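Local coordinates for RagB/SusD family nutrient uptake outer membrane protein (Bacteroides thetaiotaomicron, PDB 7KV3) that probably binds glucose-containing glycans at the cell surface, as a SusD-family outer membrane lipoprotein serving nutrient uptake, at residues D282-D287 with E393-N398. Sequence-based numbering, arbitrary orientation.
With BGC (beta-D-glucopyranose), chain B; BGC (beta-D-glucopyranose), chain C.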
loop_
_atom_site.group_PDB
_atom_site.type_symbol
_atom_site.label_atom_id
_atom_site.label_comp_id
_atom_site.label_asym_id
_atom_site.label_seq_id
_atom_site.Cartn_x
_atom_site.Cartn_y
_atom_site.Cartn_z
ATOM N N ASP A 282 21.562 1.725 0.611
ATOM C CA ASP A 282 22.921 1.280 1.023
ATOM C C ASP A 282 23.468 0.325 -0.041
ATOM O O ASP A 282 23.037 -0.817 -0.059
ATOM C CB ASP A 282 22.931 0.620 2.401
ATOM C CG ASP A 282 24.345 0.389 2.923
ATOM O OD1 ASP A 282 25.315 0.841 2.249
ATOM O OD2 ASP A 282 24.476 -0.235 4.004
ATOM N N ASN A 283 24.327 0.816 -0.939
ATOM C CA ASN A 283 24.956 0.017 -2.028
ATOM C C ASN A 283 23.851 -0.622 -2.893
ATOM O O ASN A 283 24.050 -1.737 -3.412
ATOM C CB ASN A 283 25.978 -0.977 -1.442
ATOM C CG ASN A 283 27.382 -0.406 -1.419
ATOM O OD1 ASN A 283 28.078 -0.456 -2.422
ATOM N ND2 ASN A 283 27.801 0.170 -0.302
ATOM N N ALA A 284 22.721 0.067 -3.065
ATOM C CA ALA A 284 21.581 -0.422 -3.874
ATOM C C ALA A 284 21.954 -0.334 -5.361
ATOM O O ALA A 284 22.562 0.679 -5.781
ATOM C CB ALA A 284 20.345 0.379 -3.539
ATOM N N VAL A 285 21.599 -1.346 -6.146
ATOM C CA VAL A 285 21.997 -1.405 -7.583
ATOM C C VAL A 285 20.792 -1.804 -8.437
ATOM O O VAL A 285 21.008 -2.308 -9.562
ATOM C CB VAL A 285 23.204 -2.339 -7.825
ATOM C CG1 VAL A 285 24.500 -1.693 -7.380
ATOM C CG2 VAL A 285 23.039 -3.697 -7.151
ATOM N N ARG A 286 19.571 -1.526 -7.973
ATOM C CA ARG A 286 18.384 -1.624 -8.851
ATOM C C ARG A 286 18.608 -0.661 -10.029
ATOM O O ARG A 286 19.095 0.490 -9.800
ATOM C CB ARG A 286 17.098 -1.334 -8.086
ATOM C CG ARG A 286 15.859 -1.520 -8.939
ATOM C CD ARG A 286 14.648 -1.144 -8.148
ATOM N NE ARG A 286 13.412 -1.680 -8.666
ATOM C CZ ARG A 286 12.236 -1.495 -8.076
ATOM N NH1 ARG A 286 12.150 -0.786 -6.958
ATOM N NH2 ARG A 286 11.154 -2.033 -8.587
ATOM N N ASP A 287 18.341 -1.140 -11.242
ATOM C CA ASP A 287 18.595 -0.358 -12.478
ATOM C C ASP A 287 17.448 -0.591 -13.475
ATOM O O ASP A 287 16.586 -1.481 -13.238
ATOM C CB ASP A 287 19.998 -0.662 -13.019
ATOM C CG ASP A 287 20.687 0.504 -13.724
ATOM O OD1 ASP A 287 20.045 1.554 -13.933
ATOM O OD2 ASP A 287 21.862 0.351 -14.063
ATOM N N GLU A 393 17.559 7.393 -9.320
ATOM C CA GLU A 393 16.089 7.474 -9.528
ATOM C C GLU A 393 15.370 6.268 -8.941
ATOM O O GLU A 393 14.205 6.434 -8.553
ATOM C CB GLU A 393 15.701 7.473 -11.010
ATOM C CG GLU A 393 15.948 8.798 -11.697
ATOM C CD GLU A 393 17.347 8.955 -12.275
ATOM O OE1 GLU A 393 18.104 7.965 -12.282
ATOM O OE2 GLU A 393 17.671 10.070 -12.728
ATOM N N LEU A 394 15.996 5.090 -8.961
ATOM C CA LEU A 394 15.328 3.819 -8.591
ATOM C C LEU A 394 15.764 3.372 -7.202
ATOM O O LEU A 394 15.325 2.276 -6.813
ATOM C CB LEU A 394 15.682 2.746 -9.625
ATOM C CG LEU A 394 15.208 3.041 -11.046
ATOM C CD1 LEU A 394 15.778 2.030 -12.023
ATOM C CD2 LEU A 394 13.688 3.048 -11.104
ATOM N N ASN A 395 16.601 4.141 -6.494
ATOM C CA ASN A 395 17.296 3.620 -5.284
ATOM C C ASN A 395 17.064 4.526 -4.070
ATOM O O ASN A 395 17.977 4.626 -3.234
ATOM C CB ASN A 395 18.762 3.309 -5.591
ATOM C CG ASN A 395 18.864 2.082 -6.478
ATOM O OD1 ASN A 395 18.502 0.972 -6.062
ATOM N ND2 ASN A 395 19.277 2.279 -7.721
ATOM N N TRP A 396 15.850 5.075 -3.910
ATOM C CA TRP A 396 15.400 5.728 -2.645
ATOM C C TRP A 396 15.257 4.666 -1.540
ATOM O O TRP A 396 14.885 3.532 -1.854
ATOM C CB TRP A 396 14.104 6.499 -2.860
ATOM C CG TRP A 396 14.322 7.653 -3.778
ATOM C CD1 TRP A 396 14.008 7.711 -5.099
ATOM C CD2 TRP A 396 14.944 8.914 -3.454
ATOM N NE1 TRP A 396 14.374 8.920 -5.618
ATOM C CE2 TRP A 396 14.949 9.684 -4.635
ATOM C CE3 TRP A 396 15.477 9.470 -2.286
ATOM C CZ2 TRP A 396 15.503 10.960 -4.692
ATOM C CZ3 TRP A 396 15.997 10.744 -2.326
ATOM C CH2 TRP A 396 16.019 11.472 -3.518
ATOM N N ASN A 397 15.564 5.041 -0.307
ATOM C CA ASN A 397 15.553 4.143 0.877
ATOM C C ASN A 397 14.158 4.049 1.535
ATOM O O ASN A 397 14.026 3.264 2.512
ATOM C CB ASN A 397 16.634 4.555 1.879
ATOM C CG ASN A 397 16.368 5.852 2.597
ATOM O OD1 ASN A 397 15.296 6.452 2.462
ATOM N ND2 ASN A 397 17.366 6.311 3.346
ATOM N N ASN A 398 13.155 4.784 1.055
ATOM C CA ASN A 398 11.819 4.873 1.722
ATOM C C ASN A 398 11.114 3.521 1.714
ATOM O O ASN A 398 10.605 3.123 0.670
ATOM C CB ASN A 398 10.853 5.869 1.074
ATOM C CG ASN A 398 11.450 7.246 0.935
ATOM O OD1 ASN A 398 12.432 7.401 0.208
ATOM N ND2 ASN A 398 10.923 8.216 1.666
HETATM C C2 BGC B . 24.354 -1.595 -12.567
HETATM C C3 BGC B . 25.332 -0.438 -12.707
HETATM C C4 BGC B . 26.271 -0.448 -11.480
HETATM C C5 BGC B . 26.865 -1.827 -11.189
HETATM C C6 BGC B . 27.476 -1.814 -9.810
HETATM C C1 BGC B . 25.193 -2.875 -12.519
HETATM O O1 BGC B . 24.324 -3.979 -12.567
HETATM O O2 BGC B . 23.429 -1.609 -13.668
HETATM O O3 BGC B . 24.626 0.808 -12.827
HETATM O O4 BGC B . 27.354 0.486 -11.598
HETATM O O5 BGC B . 25.895 -2.896 -11.286
HETATM O O6 BGC B . 27.826 -3.172 -9.576
HETATM C C2 BGC C . 24.057 2.773 -13.968
HETATM C C3 BGC C . 24.628 4.090 -14.417
HETATM C C4 BGC C . 25.446 4.716 -13.288
HETATM C C5 BGC C . 26.522 3.744 -12.788
HETATM C C6 BGC C . 27.300 4.344 -11.644
HETATM C C1 BGC C . 25.168 1.906 -13.369
HETATM O O2 BGC C . 23.381 2.148 -15.063
HETATM O O3 BGC C . 23.529 4.941 -14.743
HETATM O O4 BGC C . 26.046 5.939 -13.708
HETATM O O5 BGC C . 25.894 2.552 -12.328
HETATM O O6 BGC C . 28.483 3.578 -11.483
#
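Two loops pack together beneath the glucan-binding surface of this SusD-family protein, where the side-chain amide of Asn395 lies against the backbone of Arg286. Both polar atoms of the amide face Arg286: ND2 of Asn395 donates to O of Arg286 at 2.7 Å, nearly straight at 163°, with O of Arg286 close to the plane of the Asn395 amide, while N of Arg286 makes a weak, bent bond of 3.3 Å to OD1 of Asn395. With its CG turned anti to the carbonyl carbon (chi1 -71°), Asn395 extends towards the other loop, and its OD1 also touches CB of Ala284 at 3.2 Å. The amide has further partners, OD1 accepting from Gly296 N and ND2 donating to Ser391 O, so its rotation is fixed from several sides. Were Asn395 replaced by alanine, the carbonyl of Arg286 would probably lose this amide donor, and a gap would be likely to open beside the methyl of Ala284.

The loop between strand 273-277 and helix 299-303 thereby meets the one leading into strand 400-404, the antiparallel partner of 273-277. CD1 of Leu394 packs against the backbone of Asp287, 3.4 Å from its C. CG of Arg286 is anti to the backbone N (chi1 -176°) and the chain is extended from there to NE, running past Leu394, whose O is 3.7 Å from CD of Arg286; beyond it the buried guanidinium pairs with Asp61 and donates to the carbonyls of Trp62, Pro291 and Gly296.

Asp287, next along the chain, turns its carboxylate to the sugars. Its OD2 accepts hydrogen bonds from O2 of the chain B glucose at 2.5 Å and O2 of the chain C glucose at 2.6 Å, bridging two glucose units, while OD1 is hydrogen-bonded to Ser391 OG. CG1 of Val285 packs against C6 of the chain B glucose at 3.8 Å.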